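Local structure of 3-oxo-tetronate kinase (Haemophilus influenzae, 1YZY) at residues G3-D8 against E60-A65; V27-V32 against Y66-E71. The protein catalyses the ATP-dependent phosphorylation of 3-oxo-tetronate (3-dehydrotetronate) to 3-oxo-tetronate 4-phosphate, as a member of the four-carbon acid sugar kinase family. All coordinates share one frame; numbering follows the deposited sequence.

Contact 1: G3-D8 against E60-A65; sequences GVIADD and EQSLRA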
ATOM      1  N   GLY A   3       1.423  -1.796  15.075  1.00 20.93           N
ATOM      2  CA  GLY A   3       1.732  -2.813  14.091  1.00 14.55           C
ATOM      3  C   GLY A   3       0.542  -3.122  13.210  1.00 20.13           C
ATOM      4  O   GLY A   3      -0.486  -3.570  13.693  1.00 17.44           O
ATOM      5  N   VAL A   4       0.670  -2.875  11.915  1.00 15.24           N
ATOM      6  CA  VAL A   4      -0.414  -3.145  10.988  1.00 14.81           C
ATOM      7  C   VAL A   4      -0.123  -4.428  10.227  1.00 19.70           C
ATOM      8  O   VAL A   4       1.008  -4.660   9.800  1.00 17.64           O
ATOM      9  CB  VAL A   4      -0.571  -1.998   9.978  1.00 17.47           C
ATOM     10  CG1 VAL A   4      -1.735  -2.277   9.028  1.00  9.67           C
ATOM     11  CG2 VAL A   4      -0.756  -0.659  10.719  1.00 10.60           C
ATOM     12  N   ILE A   5      -1.136  -5.279  10.103  1.00 18.67           N
ATOM     13  CA  ILE A   5      -1.015  -6.532   9.374  1.00 17.90           C
ATOM     14  C   ILE A   5      -2.005  -6.456   8.231  1.00 13.74           C
ATOM     15  O   ILE A   5      -3.202  -6.644   8.431  1.00 18.58           O
ATOM     16  CB  ILE A   5      -1.350  -7.735  10.259  1.00 23.33           C
ATOM     17  CG1 ILE A   5      -0.367  -7.807  11.426  1.00 25.18           C
ATOM     18  CG2 ILE A   5      -1.287  -9.024   9.440  1.00 20.40           C
ATOM     19  CD1 ILE A   5      -0.692  -8.871  12.436  1.00 21.80           C
ATOM     20  N   ALA A   6      -1.506  -6.155   7.038  1.00 15.67           N
ATOM     21  CA  ALA A   6      -2.355  -6.021   5.863  1.00 15.19           C
ATOM     22  C   ALA A   6      -2.470  -7.292   5.019  1.00 17.47           C
ATOM     23  O   ALA A   6      -1.478  -7.985   4.792  1.00 15.40           O
ATOM     24  CB  ALA A   6      -1.867  -4.872   5.026  1.00 10.98           C
ATOM     25  N   ASP A   7      -3.680  -7.556   4.524  1.00 18.88           N
ATOM     26  CA  ASP A   7      -3.976  -8.743   3.724  1.00 21.13           C
ATOM     27  C   ASP A   7      -3.711  -8.649   2.214  1.00 20.09           C
ATOM     28  O   ASP A   7      -4.145  -9.509   1.437  1.00 16.62           O
ATOM     29  CB  ASP A   7      -5.414  -9.229   4.003  1.00 20.47           C
ATOM     30  CG  ASP A   7      -6.486  -8.409   3.286  1.00 17.64           C
ATOM     31  OD1 ASP A   7      -6.297  -7.196   3.033  1.00 23.65           O
ATOM     32  OD2 ASP A   7      -7.536  -9.000   2.967  1.00 21.03           O
ATOM     33  N   ASP A   8      -3.102  -7.549   1.788  1.00 23.76           N
ATOM     34  CA  ASP A   8      -2.737  -7.376   0.382  1.00 25.75           C
ATOM     35  C   ASP A   8      -1.760  -6.209   0.230  1.00 24.59           C
ATOM     36  O   ASP A   8      -1.616  -5.390   1.142  1.00 20.88           O
ATOM     37  CB  ASP A   8      -3.971  -7.244  -0.534  1.00 24.34           C
ATOM     38  CG  ASP A   8      -4.503  -5.827  -0.624  1.00 19.98           C
ATOM     39  OD1 ASP A   8      -4.395  -5.082   0.373  1.00 20.36           O
ATOM     40  OD2 ASP A   8      -5.041  -5.472  -1.697  1.00 21.21           O
ATOM     41  N   GLU A  60      -1.532 -18.602   9.768  1.00 26.01           N
ATOM     42  CA  GLU A  60      -0.138 -18.772  10.170  1.00 23.74           C
ATOM     43  C   GLU A  60       0.711 -17.550   9.848  1.00 18.19           C
ATOM     44  O   GLU A  60       1.521 -17.123  10.659  1.00 20.13           O
ATOM     45  CB  GLU A  60       0.468 -20.019   9.525  1.00 28.94           C
ATOM     46  CG  GLU A  60       1.885 -20.352  10.012  1.00 41.73           C
ATOM     47  CD  GLU A  60       1.972 -20.573  11.525  1.00 53.56           C
ATOM     48  OE1 GLU A  60       0.958 -20.971  12.148  1.00 59.78           O
ATOM     49  OE2 GLU A  60       3.068 -20.356  12.094  1.00 54.24           O
ATOM     50  N   GLN A  61       0.530 -17.009   8.652  1.00 15.29           N
ATOM     51  CA  GLN A  61       1.267 -15.830   8.209  1.00 19.98           C
ATOM     52  C   GLN A  61       0.962 -14.616   9.076  1.00 14.68           C
ATOM     53  O   GLN A  61       1.868 -13.863   9.454  1.00 17.13           O
ATOM     54  CB  GLN A  61       0.926 -15.542   6.750  1.00 16.58           C
ATOM     55  CG  GLN A  61       1.314 -16.693   5.822  1.00 23.31           C
ATOM     56  CD  GLN A  61       0.701 -16.598   4.432  1.00 32.62           C
ATOM     57  OE1 GLN A  61      -0.032 -15.659   4.114  1.00 32.64           O
ATOM     58  NE2 GLN A  61       1.009 -17.580   3.594  1.00 37.26           N
ATOM     59  N   SER A  62      -0.322 -14.427   9.370  1.00 18.52           N
ATOM     60  CA  SER A  62      -0.788 -13.317  10.196  1.00 16.71           C
ATOM     61  C   SER A  62      -0.202 -13.398  11.595  1.00 21.24           C
ATOM     62  O   SER A  62       0.151 -12.374  12.195  1.00 23.55           O
ATOM     63  CB  SER A  62      -2.318 -13.310  10.260  1.00 15.00           C
ATOM     64  OG  SER A  62      -2.891 -12.983   8.998  1.00 10.88           O
ATOM     65  N   LEU A  63      -0.116 -14.615  12.121  1.00 18.78           N
ATOM     66  CA  LEU A  63       0.446 -14.842  13.443  1.00 19.41           C
ATOM     67  C   LEU A  63       1.955 -14.609  13.451  1.00 20.21           C
ATOM     68  O   LEU A  63       2.538 -14.276  14.486  1.00 25.66           O
ATOM     69  CB  LEU A  63       0.124 -16.260  13.903  1.00 19.87           C
ATOM     70  CG  LEU A  63      -1.339 -16.479  14.296  1.00 23.70           C
ATOM     71  CD1 LEU A  63      -1.661 -17.958  14.376  1.00 27.85           C
ATOM     72  CD2 LEU A  63      -1.611 -15.783  15.619  1.00 26.80           C
ATOM     73  N   ARG A  64       2.587 -14.837  12.303  1.00 22.17           N
ATOM     74  CA  ARG A  64       4.023 -14.636  12.154  1.00 20.52           C
ATOM     75  C   ARG A  64       4.309 -13.148  12.061  1.00 17.18           C
ATOM     76  O   ARG A  64       5.312 -12.674  12.601  1.00 15.94           O
ATOM     77  CB  ARG A  64       4.546 -15.356  10.908  1.00 27.07           C
ATOM     78  CG  ARG A  64       4.854 -16.833  11.125  1.00 35.29           C
ATOM     79  CD  ARG A  64       5.101 -17.555   9.809  1.00 37.94           C
ATOM     80  NE  ARG A  64       6.097 -16.874   8.982  1.00 52.51           N
ATOM     81  CZ  ARG A  64       5.991 -16.694   7.665  1.00 54.45           C
ATOM     82  NH1 ARG A  64       4.929 -17.143   7.001  1.00 49.12           N
ATOM     83  NH2 ARG A  64       6.951 -16.055   7.005  1.00 46.88           N
ATOM     84  N   ALA A  65       3.440 -12.425  11.351  1.00 19.32           N
ATOM     85  CA  ALA A  65       3.583 -10.978  11.193  1.00 18.02           C
ATOM     86  C   ALA A  65       3.466 -10.323  12.561  1.00 18.43           C
ATOM     87  O   ALA A  65       4.229  -9.416  12.897  1.00 20.24           O
ATOM     88  CB  ALA A  65       2.522 -10.435  10.252  1.00 10.41           C
TER
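The first torsion of Ile5, chi1 -62°, sets CG2 anti to the backbone N and CG1 anti to the carbonyl carbon, and the extended second torsion (174°) carries CD1 onward toward segment 60-65 of helix 55-71. Both branches therefore meet the same methyl: Ala65 CB lies 4.1 Å from Ile5 CG1 and 4.1 Å from Ile5 CG2. The methyl thus sits across the fork of the branched side chain. Ile5 CD1 goes further, coming within 3.6 Å of Ser62 O, a carbonyl oxygen one helical turn earlier; this is van der Waals packing against the helix backbone. The side chain of Ser62 is more distant, with its OG 4.3 Å from Ile5 CG2, and that hydroxyl is engaged in its own helix by a hydrogen bond to Ala58 O. The small residue at position 65 is matched by a close backbone approach, the CA atoms of Ile5 and Ala65 being 6.6 Å apart. All three touching residues are buried, and together the two segments bury 124 Å². On the other face of strand 3-6, Val4 and Ala6 pack on helix 9-20, while backbone hydrogen bonds join the strand to strands 43-47 and 77-80. A parallel strand set flanked by helices on both faces is the core of a three-layer alpha-beta-alpha sandwich, here within the sugar-binding N-terminal domain.

Contact 2: V27-V32 against Y66-E71; sequences VQMNGV and YQWLKE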
ATOM      1  N   VAL A  27       7.085   2.326   8.423  1.00 19.55           N
ATOM      2  CA  VAL A  27       7.935   1.396   7.690  1.00 18.44           C
ATOM      3  C   VAL A  27       7.034   0.277   7.181  1.00 18.15           C
ATOM      4  O   VAL A  27       6.325  -0.361   7.961  1.00 21.62           O
ATOM      5  CB  VAL A  27       9.039   0.780   8.576  1.00 15.02           C
ATOM      6  CG1 VAL A  27       9.678  -0.399   7.864  1.00 13.18           C
ATOM      7  CG2 VAL A  27      10.093   1.817   8.890  1.00 14.83           C
ATOM      8  N   GLN A  28       7.025   0.077   5.871  1.00 16.75           N
ATOM      9  CA  GLN A  28       6.218  -0.974   5.275  1.00 19.15           C
ATOM     10  C   GLN A  28       7.082  -2.151   4.814  1.00 22.04           C
ATOM     11  O   GLN A  28       7.826  -2.042   3.840  1.00 19.80           O
ATOM     12  CB  GLN A  28       5.421  -0.436   4.083  1.00 13.73           C
ATOM     13  CG  GLN A  28       4.550  -1.495   3.398  1.00 15.06           C
ATOM     14  CD  GLN A  28       3.913  -1.000   2.117  1.00 19.92           C
ATOM     15  OE1 GLN A  28       3.816   0.209   1.883  1.00 27.42           O
ATOM     16  NE2 GLN A  28       3.476  -1.933   1.273  1.00 18.18           N
ATOM     17  N   MET A  29       6.973  -3.269   5.521  1.00 21.27           N
ATOM     18  CA  MET A  29       7.714  -4.473   5.178  1.00 20.69           C
ATOM     19  C   MET A  29       6.869  -5.331   4.244  1.00 23.17           C
ATOM     20  O   MET A  29       5.672  -5.489   4.460  1.00 18.96           O
ATOM     21  CB  MET A  29       8.057  -5.251   6.442  1.00 15.02           C
ATOM     22  CG  MET A  29       8.934  -4.478   7.410  1.00 21.12           C
ATOM     23  SD  MET A  29      10.467  -3.860   6.651  1.00 22.19           S
ATOM     24  CE  MET A  29      11.707  -4.831   7.507  1.00 29.44           C
ATOM     25  N   ASN A  30       7.471  -5.831   3.173  1.00 23.63           N
ATOM     26  CA  ASN A  30       6.744  -6.683   2.232  1.00 23.61           C
ATOM     27  C   ASN A  30       7.035  -8.131   2.617  1.00 22.39           C
ATOM     28  O   ASN A  30       8.100  -8.659   2.314  1.00 19.77           O
ATOM     29  CB  ASN A  30       7.187  -6.399   0.795  1.00 26.67           C
ATOM     30  CG  ASN A  30       7.017  -4.934   0.406  1.00 33.02           C
ATOM     31  OD1 ASN A  30       6.001  -4.314   0.706  1.00 37.19           O
ATOM     32  ND2 ASN A  30       8.018  -4.380  -0.271  1.00 34.99           N
ATOM     33  N   GLY A  31       6.088  -8.757   3.310  1.00 23.99           N
ATOM     34  CA  GLY A  31       6.253 -10.126   3.771  1.00 21.82           C
ATOM     35  C   GLY A  31       6.836 -10.088   5.170  1.00 21.94           C
ATOM     36  O   GLY A  31       7.352  -9.053   5.582  1.00 25.37           O
ATOM     37  N   VAL A  32       6.714 -11.173   5.931  1.00 21.20           N
ATOM     38  CA  VAL A  32       7.269 -11.199   7.288  1.00 23.57           C
ATOM     39  C   VAL A  32       8.799 -11.214   7.218  1.00 22.02           C
ATOM     40  O   VAL A  32       9.387 -12.103   6.601  1.00 25.13           O
ATOM     41  CB  VAL A  32       6.790 -12.430   8.093  1.00 23.47           C
ATOM     42  CG1 VAL A  32       7.351 -12.387   9.516  1.00  9.94           C
ATOM     43  CG2 VAL A  32       5.280 -12.475   8.125  1.00 29.19           C
ATOM     44  N   TYR A  66       2.506 -10.808  13.343  1.00 22.02           N
ATOM     45  CA  TYR A  66       2.250 -10.312  14.690  1.00 15.77           C
ATOM     46  C   TYR A  66       3.435 -10.552  15.613  1.00 18.20           C
ATOM     47  O   TYR A  66       3.790  -9.689  16.417  1.00 18.81           O
ATOM     48  CB  TYR A  66       1.004 -10.996  15.276  1.00 21.45           C
ATOM     49  CG  TYR A  66       0.958 -10.981  16.791  1.00 20.51           C
ATOM     50  CD1 TYR A  66       0.572  -9.836  17.487  1.00 19.11           C
ATOM     51  CD2 TYR A  66       1.380 -12.089  17.531  1.00 19.34           C
ATOM     52  CE1 TYR A  66       0.619  -9.792  18.885  1.00 21.55           C
ATOM     53  CE2 TYR A  66       1.433 -12.052  18.925  1.00 25.65           C
ATOM     54  CZ  TYR A  66       1.050 -10.899  19.592  1.00 22.77           C
ATOM     55  OH  TYR A  66       1.106 -10.859  20.967  1.00 30.80           O
ATOM     56  N   GLN A  67       3.987 -11.757  15.555  1.00 22.69           N
ATOM     57  CA  GLN A  67       5.111 -12.121  16.412  1.00 26.39           C
ATOM     58  C   GLN A  67       6.304 -11.227  16.127  1.00 23.01           C
ATOM     59  O   GLN A  67       7.004 -10.800  17.048  1.00 19.32           O
ATOM     60  CB  GLN A  67       5.467 -13.598  16.230  1.00 31.99           C
ATOM     61  CG  GLN A  67       6.483 -14.114  17.227  1.00 42.05           C
ATOM     62  CD  GLN A  67       6.016 -14.001  18.663  1.00 43.22           C
ATOM     63  OE1 GLN A  67       6.807 -13.713  19.563  1.00 46.58           O
ATOM     64  NE2 GLN A  67       4.732 -14.254  18.892  1.00 45.34           N
ATOM     65  N   TRP A  68       6.520 -10.932  14.849  1.00 26.23           N
ATOM     66  CA  TRP A  68       7.620 -10.061  14.456  1.00 24.54           C
ATOM     67  C   TRP A  68       7.338  -8.635  14.937  1.00 22.99           C
ATOM     68  O   TRP A  68       8.169  -8.026  15.607  1.00 21.69           O
ATOM     69  CB  TRP A  68       7.817 -10.075  12.938  1.00 28.53           C
ATOM     70  CG  TRP A  68       9.045  -9.324  12.527  1.00 27.54           C
ATOM     71  CD1 TRP A  68      10.316  -9.807  12.479  1.00 26.50           C
ATOM     72  CD2 TRP A  68       9.126  -7.942  12.161  1.00 29.36           C
ATOM     73  NE1 TRP A  68      11.188  -8.814  12.114  1.00 34.20           N
ATOM     74  CE2 TRP A  68      10.486  -7.657  11.913  1.00 30.85           C
ATOM     75  CE3 TRP A  68       8.182  -6.914  12.024  1.00 30.63           C
ATOM     76  CZ2 TRP A  68      10.930  -6.385  11.534  1.00 28.69           C
ATOM     77  CZ3 TRP A  68       8.621  -5.651  11.650  1.00 30.06           C
ATOM     78  CH2 TRP A  68       9.986  -5.398  11.408  1.00 37.96           C
ATOM     79  N   LEU A  69       6.182  -8.094  14.557  1.00 21.09           N
ATOM     80  CA  LEU A  69       5.793  -6.751  14.983  1.00 20.51           C
ATOM     81  C   LEU A  69       5.936  -6.623  16.505  1.00 14.50           C
ATOM     82  O   LEU A  69       6.412  -5.605  17.010  1.00 19.50           O
ATOM     83  CB  LEU A  69       4.353  -6.444  14.540  1.00 17.80           C
ATOM     84  CG  LEU A  69       4.146  -6.246  13.031  1.00 20.06           C
ATOM     85  CD1 LEU A  69       2.697  -6.490  12.674  1.00 12.37           C
ATOM     86  CD2 LEU A  69       4.596  -4.860  12.565  1.00 12.26           C
ATOM     87  N   LYS A  70       5.544  -7.670  17.225  1.00 20.58           N
ATOM     88  CA  LYS A  70       5.642  -7.709  18.679  1.00 21.48           C
ATOM     89  C   LYS A  70       7.107  -7.657  19.118  1.00 25.55           C
ATOM     90  O   LYS A  70       7.470  -6.886  20.011  1.00 24.41           O
ATOM     91  CB  LYS A  70       5.000  -8.995  19.219  1.00 20.67           C
ATOM     92  CG  LYS A  70       5.005  -9.100  20.738  1.00 24.20           C
ATOM     93  CD  LYS A  70       4.729 -10.517  21.206  1.00 27.83           C
ATOM     94  CE  LYS A  70       4.460 -10.576  22.707  1.00 37.14           C
ATOM     95  NZ  LYS A  70       5.544  -9.959  23.511  1.00 42.95           N
ATOM     96  N   GLU A  71       7.930  -8.525  18.529  1.00 26.76           N
ATOM     97  CA  GLU A  71       9.352  -8.577  18.854  1.00 31.77           C
ATOM     98  C   GLU A  71      10.038  -7.258  18.537  1.00 32.56           C
ATOM     99  O   GLU A  71      11.046  -6.910  19.160  1.00 30.50           O
ATOM    100  CB  GLU A  71      10.054  -9.706  18.090  1.00 35.15           C
ATOM    101  CG  GLU A  71       9.724 -11.115  18.586  1.00 43.97           C
ATOM    102  CD  GLU A  71      10.408 -12.218  17.779  1.00 49.66           C
ATOM    103  OE1 GLU A  71      10.789 -13.244  18.382  1.00 55.80           O
ATOM    104  OE2 GLU A  71      10.551 -12.070  16.545  1.00 52.09           O
TER
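Strand 26-30 is extended and gives way at Gly31, whose phi of 92° is positive, to a loop that brings Val32 over to segment 66-71 of helix 55-71. The CA atoms of Val32 and Trp68 are 7.3 Å apart, the nearest backbone approach between the segments, and the contact between them is made by side chains, chiefly that of Trp68. Regular helical bonding continues on the other side, with Lys70 N donating to Tyr66 O at 2.8 Å and Glu71 N to Gln67 O at 2.9 Å. The CG of Trp68 is anti to the backbone N (chi1 -173°), and the indole reaches out from the helix toward the sheet. Val32 meets the root of this side chain, with CG1 4.2 Å from Trp68 CB, the two side chains lying alongside and running in opposite senses. At the far end of the indole, Met29 CG lies 4.2 Å from Trp68 CH2 and approaches the ring obliquely. The tryptophan thus touches the segment at two separated points, one in the strand and one in the loop after it. Apolar packing accounts for the whole contact, which buries 134 Å². The polar edge of the indole has a partner nearby, since Trp68 NE1 makes a weak hydrogen bond to Gln35 O. Further packing comes from Pro33 and Leu37 of the loop and from Ile44 and Ile46 of strand 43-47, the neighbour to which Val27 and Met29 are hydrogen-bonded through their backbones. A helix laid on the parallel strands 26-30 and 43-47, with a large aromatic side chain spanning both, is the helix-sheet packing of an alpha/beta domain, here the sugar-binding N-terminal one.

In the fold
Contacts 1 and 2 are successive stations of helix 55-71 on one face of the parallel strands 3-6, 43-47 and 26-30, their centres about 7 Å apart. Strand 43-47 lies between the two strands they use. They are joined directly: Leu69 CD1 of contact 2 packs 3.6 Å from Ile5 CG1 of contact 1, and Val32 CG2 lies 3.7 Å from Ala65 N. The segments alternate along the chain, in the order 3-8, 27-32, 60-65, 66-71, so the helix ties together strands met earlier. Both contacts lie away from the ATP-binding residues inferred by similarity, such as Ser254 and Gly354, which belong to the nucleotide-binding C-terminal domain.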